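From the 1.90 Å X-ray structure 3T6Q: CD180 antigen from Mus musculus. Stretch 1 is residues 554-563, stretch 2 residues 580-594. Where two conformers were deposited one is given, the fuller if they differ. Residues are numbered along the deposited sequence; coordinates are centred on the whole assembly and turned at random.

Stretch 1 (554-563) LRQNPLDCTC
Stretch 2 (580-594) EDTEDTLCENPPLLR

The contact, burying 700 Å² between the two stretches, is pinned by the disulfide C561–C587: SG to SG is 2.1 Å and chi3 is -90°, with both cysteines in the m rotamer. C561 directs its CB toward stretch 2, where its CB lies 4.0 Å from CD1 of L593 (m, t) and 4.3 Å from CD of P590, which follows a cis peptide bond. Separately, L559 (m, t) brings CD1 to 3.4 Å from CG2 of T585 (m).

Around the disulfide the chains run parallel, as the D560–N589 bridge (CA–CA 5.3 Å) establishes; the other nearest CA pairs, P558–E588 at 4.8 Å and L559–C587 at 4.9 Å, follow an irregular register. L559 is extended (phi/psi -69/141), and its O accepts a nearly linear hydrogen bond from E588 N (2.8 Å, 175°). Two residues on, C561 N donates to N589 O (2.8 Å, 154°). These bonds flank the D560–N589 bridge, whose side chains share one face of the sheet. Beside this pairing a water donates to P558 O (2.7 Å) and accepts from N589 ND2 (3.0 Å). Beyond it, T562 (p) folds back on D560 (t), with T562 N 3.0 Å and T562 OG1 2.5 Å from D560 OD1.

Towards the start of stretch 1, a water accepts from L554 N (2.9 Å) and donates to E580 O (2.8 Å) and T585 OG1 (2.9 Å). Q556, in a left-handed conformation (57/38), donates from N to D584 O at 3.2 Å.

The polar edge centres on R555 (p, t, m, chi4 166°). R555 NH1 forms a hydrogen-bonded salt bridge with D581 OD2 (2.8 Å, 154°), near the guanidinium plane. D584 (m) instead covers one guanidinium face; its OD1, 3.2 Å from R555 NH2, lies well out of plane, so this second salt bridge rests on charge alone.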

ATOM      1  N   LEU A 554      38.236 -14.754 -31.577  1.00 22.02           N
ATOM      2  CA  LEU A 554      38.223 -16.098 -32.134  1.00 20.93           C
ATOM      3  C   LEU A 554      37.384 -17.061 -31.302  1.00 25.55           C
ATOM      4  O   LEU A 554      37.509 -18.285 -31.439  1.00 23.39           O
ATOM      5  CB  LEU A 554      39.674 -16.602 -32.219  1.00 22.60           C
ATOM      6  CG  LEU A 554      40.483 -16.027 -33.367  1.00 19.96           C
ATOM      7  CD1 LEU A 554      41.984 -16.173 -33.057  1.00 25.21           C
ATOM      8  CD2 LEU A 554      40.062 -16.729 -34.672  1.00 24.68           C
ATOM      9  N   ARG A 555      36.522 -16.534 -30.429  1.00 20.80           N
ATOM     10  CA  ARG A 555      35.655 -17.412 -29.642  1.00 24.35           C
ATOM     11  C   ARG A 555      34.776 -18.327 -30.548  1.00 23.15           C
ATOM     12  O   ARG A 555      34.479 -17.987 -31.715  1.00 21.48           O
ATOM     13  CB  ARG A 555      34.784 -16.554 -28.697  1.00 23.51           C
ATOM     14  CG  ARG A 555      33.577 -15.944 -29.377  1.00 26.24           C
ATOM     15  CD  ARG A 555      32.823 -15.077 -28.377  1.00 32.40           C
ATOM     16  NE  ARG A 555      32.054 -15.917 -27.484  1.00 37.94           N
ATOM     17  CZ  ARG A 555      31.512 -15.501 -26.342  1.00 44.10           C
ATOM     18  NH1 ARG A 555      31.634 -14.242 -25.965  1.00 47.28           N
ATOM     19  NH2 ARG A 555      30.826 -16.344 -25.591  1.00 40.80           N
ATOM     20  N   GLN A 556      34.414 -19.507 -30.015  1.00 19.88           N
ATOM     21  CA  GLN A 556      33.503 -20.429 -30.679  1.00 22.67           C
ATOM     22  C   GLN A 556      34.012 -20.835 -32.071  1.00 22.39           C
ATOM     23  O   GLN A 556      33.247 -20.919 -33.031  1.00 22.10           O
ATOM     24  CB  GLN A 556      32.085 -19.842 -30.704  1.00 26.24           C
ATOM     25  CG  GLN A 556      31.427 -19.887 -29.316  1.00 32.06           C
ATOM     26  CD  GLN A 556      30.067 -19.212 -29.259  1.00 39.58           C
ATOM     27  OE1 GLN A 556      29.960 -18.037 -28.911  1.00 39.94           O
ATOM     28  NE2 GLN A 556      29.023 -19.954 -29.592  1.00 37.89           N
ATOM     29  N   ASN A 557      35.329 -21.019 -32.168  1.00 21.04           N
ATOM     30  CA  ASN A 557      35.900 -21.720 -33.333  1.00 23.18           C
ATOM     31  C   ASN A 557      36.417 -23.117 -32.969  1.00 25.64           C
ATOM     32  O   ASN A 557      36.829 -23.336 -31.824  1.00 24.75           O
ATOM     33  CB  ASN A 557      37.003 -20.875 -33.961  1.00 20.98           C
ATOM     34  CG  ASN A 557      36.435 -19.794 -34.840  1.00 22.12           C
ATOM     35  OD1 ASN A 557      36.136 -20.034 -36.002  1.00 20.45           O
ATOM     36  ND2 ASN A 557      36.234 -18.598 -34.271  1.00 23.81           N
ATOM     37  N   PRO A 558      36.418 -24.060 -33.933  1.00 26.08           N
ATOM     38  CA  PRO A 558      36.909 -25.449 -33.665  1.00 22.91           C
ATOM     39  C   PRO A 558      38.441 -25.509 -33.606  1.00 22.24           C
ATOM     40  O   PRO A 558      39.101 -26.180 -34.408  1.00 22.10           O
ATOM     41  CB  PRO A 558      36.369 -26.226 -34.847  1.00 24.18           C
ATOM     42  CG  PRO A 558      36.392 -25.210 -35.974  1.00 23.19           C
ATOM     43  CD  PRO A 558      35.950 -23.912 -35.325  1.00 21.97           C
ATOM     44  N   LEU A 559      39.006 -24.799 -32.655  1.00 24.01           N
ATOM     45  CA  LEU A 559      40.432 -24.537 -32.649  1.00 26.39           C
ATOM     46  C   LEU A 559      41.255 -25.782 -32.367  1.00 25.45           C
ATOM     47  O   LEU A 559      40.897 -26.605 -31.518  1.00 22.13           O
ATOM     48  CB  LEU A 559      40.773 -23.423 -31.662  1.00 24.07           C
ATOM     49  CG  LEU A 559      40.380 -22.028 -32.190  1.00 26.30           C
ATOM     50  CD1 LEU A 559      40.296 -21.004 -31.055  1.00 25.34           C
ATOM     51  CD2 LEU A 559      41.340 -21.543 -33.288  1.00 22.89           C
ATOM     52  N   ASP A 560      42.382 -25.867 -33.078  1.00 22.11           N
ATOM     53  CA  ASP A 560      43.290 -27.000 -33.005  1.00 23.70           C
ATOM     54  C   ASP A 560      44.365 -26.768 -31.932  1.00 25.08           C
ATOM     55  O   ASP A 560      45.123 -25.787 -31.993  1.00 25.57           O
ATOM     56  CB  ASP A 560      43.898 -27.225 -34.412  1.00 23.00           C
ATOM     57  CG  ASP A 560      44.814 -28.442 -34.491  1.00 25.88           C
ATOM     58  OD1 ASP A 560      45.903 -28.416 -33.873  1.00 25.18           O
ATOM     59  OD2 ASP A 560      44.449 -29.400 -35.206  1.00 25.32           O
ATOM     60  N   CYS A 561      44.401 -27.665 -30.940  1.00 26.18           N
ATOM     61  CA  CYS A 561      45.430 -27.631 -29.891  1.00 27.88           C
ATOM     62  C   CYS A 561      46.383 -28.848 -29.954  1.00 29.38           C
ATOM     63  O   CYS A 561      46.657 -29.500 -28.940  1.00 27.32           O
ATOM     64  CB  CYS A 561      44.806 -27.497 -28.494  1.00 30.81           C
ATOM     65  SG  CYS A 561      43.829 -25.972 -28.321  1.00 31.75           S
ATOM     66  N   THR A 562      46.912 -29.093 -31.152  1.00 30.93           N
ATOM     67  CA  THR A 562      47.902 -30.118 -31.411  1.00 24.52           C
ATOM     68  C   THR A 562      49.180 -29.428 -31.856  1.00 26.01           C
ATOM     69  O   THR A 562      49.179 -28.216 -32.048  1.00 24.92           O
ATOM     70  CB  THR A 562      47.416 -31.061 -32.536  1.00 25.99           C
ATOM     71  OG1 THR A 562      47.489 -30.369 -33.786  1.00 25.33           O
ATOM     72  CG2 THR A 562      45.993 -31.533 -32.286  1.00 23.16           C
ATOM     73  N   CYS A 563      50.254 -30.201 -32.063  1.00 26.09           N
ATOM     74  CA  CYS A 563      51.522 -29.703 -32.621  1.00 26.04           C
ATOM     75  C   CYS A 563      51.395 -29.145 -34.027  1.00 25.36           C
ATOM     76  O   CYS A 563      52.232 -28.338 -34.447  1.00 27.12           O
ATOM     77  CB  CYS A 563      52.636 -30.789 -32.567  1.00 32.65           C
ATOM     78  SG  CYS A 563      53.104 -31.231 -30.873  1.00 39.80           S
ATOM     79  N   GLU A 580      40.047 -10.887 -27.648  1.00 26.91           N
ATOM     80  CA  GLU A 580      38.777 -10.625 -26.984  1.00 28.07           C
ATOM     81  C   GLU A 580      38.017 -11.941 -26.721  1.00 29.93           C
ATOM     82  O   GLU A 580      38.036 -12.836 -27.565  1.00 31.63           O
ATOM     83  CB  GLU A 580      37.938  -9.730 -27.912  1.00 27.19           C
ATOM     84  CG  GLU A 580      36.581  -9.343 -27.358  1.00 31.94           C
ATOM     85  CD  GLU A 580      35.792  -8.461 -28.315  1.00 30.91           C
ATOM     86  OE1 GLU A 580      35.781  -7.238 -28.104  1.00 32.83           O
ATOM     87  OE2 GLU A 580      35.216  -8.975 -29.295  1.00 29.64           O
ATOM     88  N   ASP A 581      37.326 -12.043 -25.579  1.00 24.81           N
ATOM     89  CA  ASP A 581      36.581 -13.261 -25.213  1.00 26.66           C
ATOM     90  C   ASP A 581      37.497 -14.524 -25.183  1.00 26.81           C
ATOM     91  O   ASP A 581      37.077 -15.607 -25.638  1.00 26.81           O
ATOM     92  CB  ASP A 581      35.389 -13.474 -26.175  1.00 24.58           C
ATOM     93  CG  ASP A 581      34.303 -12.398 -26.005  1.00 31.46           C
ATOM     94  OD1 ASP A 581      34.378 -11.676 -25.007  1.00 33.37           O
ATOM     95  OD2 ASP A 581      33.393 -12.256 -26.853  1.00 28.45           O
ATOM     96  N   THR A 582      38.726 -14.378 -24.670  1.00 26.97           N
ATOM     97  CA  THR A 582      39.614 -15.544 -24.451  1.00 29.87           C
ATOM     98  C   THR A 582      39.018 -16.656 -23.567  1.00 33.51           C
ATOM     99  O   THR A 582      39.345 -17.808 -23.771  1.00 31.57           O
ATOM    100  CB  THR A 582      40.994 -15.173 -23.897  1.00 32.14           C
ATOM    101  OG1 THR A 582      40.843 -14.559 -22.616  1.00 33.04           O
ATOM    102  CG2 THR A 582      41.697 -14.242 -24.850  1.00 28.88           C
ATOM    103  N   GLU A 583      38.144 -16.325 -22.604  1.00 31.46           N
ATOM    104  CA  GLU A 583      37.453 -17.354 -21.808  1.00 33.07           C
ATOM    105  C   GLU A 583      36.452 -18.252 -22.587  1.00 34.34           C
ATOM    106  O   GLU A 583      36.055 -19.316 -22.084  1.00 33.30           O
ATOM    107  CB  GLU A 583      36.740 -16.735 -20.597  1.00 40.97           C
ATOM    108  CG  GLU A 583      37.642 -15.979 -19.631  1.00 53.75           C
ATOM    109  CD  GLU A 583      36.854 -15.400 -18.468  1.00 68.50           C
ATOM    110  OE1 GLU A 583      35.638 -15.162 -18.634  1.00 77.56           O
ATOM    111  OE2 GLU A 583      37.441 -15.193 -17.382  1.00 78.70           O
ATOM    112  N   ASP A 584      36.048 -17.820 -23.779  0.50 30.62           N
ATOM    113  CA  ASP A 584      35.233 -18.664 -24.653  0.50 30.04           C
ATOM    114  C   ASP A 584      35.977 -19.090 -25.924  0.50 28.41           C
ATOM    115  O   ASP A 584      35.355 -19.433 -26.927  0.50 29.09           O
ATOM    116  CB  ASP A 584      33.907 -17.973 -24.969  0.50 28.58           C
ATOM    117  CG  ASP A 584      33.189 -17.516 -23.706  0.50 31.10           C
ATOM    118  OD1 ASP A 584      32.185 -18.150 -23.340  0.50 35.68           O
ATOM    119  OD2 ASP A 584      33.637 -16.545 -23.072  0.50 28.12           O
ATOM    120  N   THR A 585      37.310 -19.062 -25.858  1.00 27.65           N
ATOM    121  CA  THR A 585      38.177 -19.473 -26.972  1.00 29.66           C
ATOM    122  C   THR A 585      38.846 -20.795 -26.558  1.00 24.34           C
ATOM    123  O   THR A 585      39.840 -20.803 -25.849  1.00 27.15           O
ATOM    124  CB  THR A 585      39.197 -18.376 -27.309  1.00 28.97           C
ATOM    125  OG1 THR A 585      38.474 -17.168 -27.542  1.00 28.62           O
ATOM    126  CG2 THR A 585      40.019 -18.732 -28.596  1.00 23.43           C
ATOM    127  N   LEU A 586      38.249 -21.895 -27.016  1.00 25.11           N
ATOM    128  CA  LEU A 586      38.490 -23.228 -26.474  1.00 26.07           C
ATOM    129  C   LEU A 586      38.957 -24.160 -27.583  1.00 28.76           C
ATOM    130  O   LEU A 586      38.620 -23.954 -28.764  1.00 28.79           O
ATOM    131  CB  LEU A 586      37.197 -23.792 -25.856  1.00 26.69           C
ATOM    132  CG  LEU A 586      36.308 -22.870 -24.993  1.00 30.30           C
ATOM    133  CD1 LEU A 586      34.999 -23.540 -24.566  1.00 28.06           C
ATOM    134  CD2 LEU A 586      37.067 -22.370 -23.783  1.00 29.73           C
ATOM    135  N   CYS A 587      39.732 -25.169 -27.186  1.00 24.99           N
ATOM    136  CA  CYS A 587      40.199 -26.225 -28.058  1.00 30.20           C
ATOM    137  C   CYS A 587      39.016 -27.108 -28.470  1.00 29.28           C
ATOM    138  O   CYS A 587      38.096 -27.355 -27.685  1.00 30.85           O
ATOM    139  CB  CYS A 587      41.196 -27.091 -27.318  1.00 25.60           C
ATOM    140  SG  CYS A 587      42.686 -26.325 -26.641  1.00 33.89           S
ATOM    141  N   GLU A 588      39.053 -27.590 -29.702  1.00 29.34           N
ATOM    142  CA  GLU A 588      38.100 -28.579 -30.165  1.00 27.38           C
ATOM    143  C   GLU A 588      38.810 -29.941 -30.336  1.00 27.93           C
ATOM    144  O   GLU A 588      38.190 -30.992 -30.208  1.00 27.85           O
ATOM    145  CB  GLU A 588      37.442 -28.126 -31.458  1.00 25.60           C
ATOM    146  CG  GLU A 588      36.580 -29.137 -32.179  1.00 33.92           C
ATOM    147  CD  GLU A 588      35.378 -29.606 -31.361  1.00 41.94           C
ATOM    148  OE1 GLU A 588      34.782 -30.650 -31.712  1.00 52.95           O
ATOM    149  OE2 GLU A 588      35.038 -28.949 -30.367  1.00 46.53           O
ATOM    150  N   ASN A 589      40.096 -29.917 -30.648  1.00 27.60           N
ATOM    151  CA  ASN A 589      40.893 -31.142 -30.714  1.00 26.59           C
ATOM    152  C   ASN A 589      42.238 -30.890 -30.057  1.00 24.27           C
ATOM    153  O   ASN A 589      42.728 -29.755 -30.101  1.00 25.48           O
ATOM    154  CB  ASN A 589      41.100 -31.600 -32.184  1.00 27.57           C
ATOM    155  CG  ASN A 589      39.846 -32.196 -32.778  1.00 33.18           C
ATOM    156  OD1 ASN A 589      39.518 -33.348 -32.517  1.00 35.51           O
ATOM    157  ND2 ASN A 589      39.125 -31.411 -33.561  1.00 29.86           N
ATOM    158  N   PRO A 590      42.856 -31.939 -29.463  1.00 24.35           N
ATOM    159  CA  PRO A 590      42.398 -33.345 -29.344  1.00 24.91           C
ATOM    160  C   PRO A 590      41.221 -33.510 -28.378  1.00 31.47           C
ATOM    161  O   PRO A 590      40.974 -32.623 -27.565  1.00 29.39           O
ATOM    162  CB  PRO A 590      43.641 -34.065 -28.780  1.00 24.07           C
ATOM    163  CG  PRO A 590      44.462 -33.011 -28.110  1.00 23.55           C
ATOM    164  CD  PRO A 590      44.222 -31.768 -28.941  1.00 23.70           C
ATOM    165  N   PRO A 591      40.502 -34.654 -28.439  1.00 32.18           N
ATOM    166  CA  PRO A 591      39.395 -34.888 -27.512  1.00 34.01           C
ATOM    167  C   PRO A 591      39.774 -34.647 -26.055  1.00 32.95           C
ATOM    168  O   PRO A 591      38.965 -34.101 -25.323  1.00 35.72           O
ATOM    169  CB  PRO A 591      39.016 -36.358 -27.773  1.00 32.67           C
ATOM    170  CG  PRO A 591      39.342 -36.536 -29.218  1.00 35.03           C
ATOM    171  CD  PRO A 591      40.627 -35.760 -29.408  1.00 34.36           C
ATOM    172  N   LEU A 592      41.007 -34.969 -25.662  1.00 33.82           N
ATOM    173  CA  LEU A 592      41.458 -34.753 -24.279  1.00 37.77           C
ATOM    174  C   LEU A 592      41.359 -33.282 -23.867  1.00 38.84           C
ATOM    175  O   LEU A 592      41.060 -32.972 -22.712  1.00 29.78           O
ATOM    176  CB  LEU A 592      42.908 -35.238 -24.074  1.00 43.38           C
ATOM    177  CG  LEU A 592      43.455 -35.213 -22.639  1.00 48.69           C
ATOM    178  CD1 LEU A 592      42.672 -36.185 -21.755  1.00 49.02           C
ATOM    179  CD2 LEU A 592      44.969 -35.472 -22.576  1.00 47.78           C
ATOM    180  N   LEU A 593      41.638 -32.382 -24.808  1.00 32.54           N
ATOM    181  CA  LEU A 593      41.627 -30.934 -24.524  1.00 28.25           C
ATOM    182  C   LEU A 593      40.356 -30.200 -24.974  1.00 28.39           C
ATOM    183  O   LEU A 593      40.299 -28.969 -24.903  1.00 33.13           O
ATOM    184  CB  LEU A 593      42.887 -30.272 -25.124  1.00 28.06           C
ATOM    185  CG  LEU A 593      44.269 -30.733 -24.662  1.00 30.69           C
ATOM    186  CD1 LEU A 593      45.378 -29.999 -25.412  1.00 25.86           C
ATOM    187  CD2 LEU A 593      44.463 -30.581 -23.163  1.00 30.82           C
ATOM    188  N   ARG A 594      39.315 -30.937 -25.374  1.00 29.48           N
ATOM    189  CA  ARG A 594      38.106 -30.320 -25.891  1.00 31.44           C
ATOM    190  C   ARG A 594      37.430 -29.483 -24.803  1.00 37.59           C
ATOM    191  O   ARG A 594      37.174 -29.986 -23.713  1.00 34.27           O
ATOM    192  CB  ARG A 594      37.132 -31.379 -26.418  1.00 32.26           C
ATOM    193  CG  ARG A 594      35.817 -30.811 -26.932  1.00 32.21           C
ATOM    194  CD  ARG A 594      35.076 -31.833 -27.793  1.00 39.38           C
ATOM    195  NE  ARG A 594      35.962 -32.323 -28.855  1.00 44.80           N
ATOM    196  CZ  ARG A 594      35.922 -33.536 -29.403  1.00 50.62           C
ATOM    197  NH1 ARG A 594      35.016 -34.429 -29.010  1.00 49.61           N
ATOM    198  NH2 ARG A 594      36.806 -33.864 -30.344  1.00 41.51           N
TER
HETATM  199  O   HOH W   1      39.418 -14.830 -28.944  1.00 23.49           O
HETATM  200  O   HOH W   2      36.364 -21.915 -29.174  1.00 31.96           O
HETATM  201  O   HOH W   3      36.239 -25.121 -29.608  1.00 38.74           O
HETATM  202  O   HOH W   4      40.059 -28.742 -34.682  1.00 26.59           O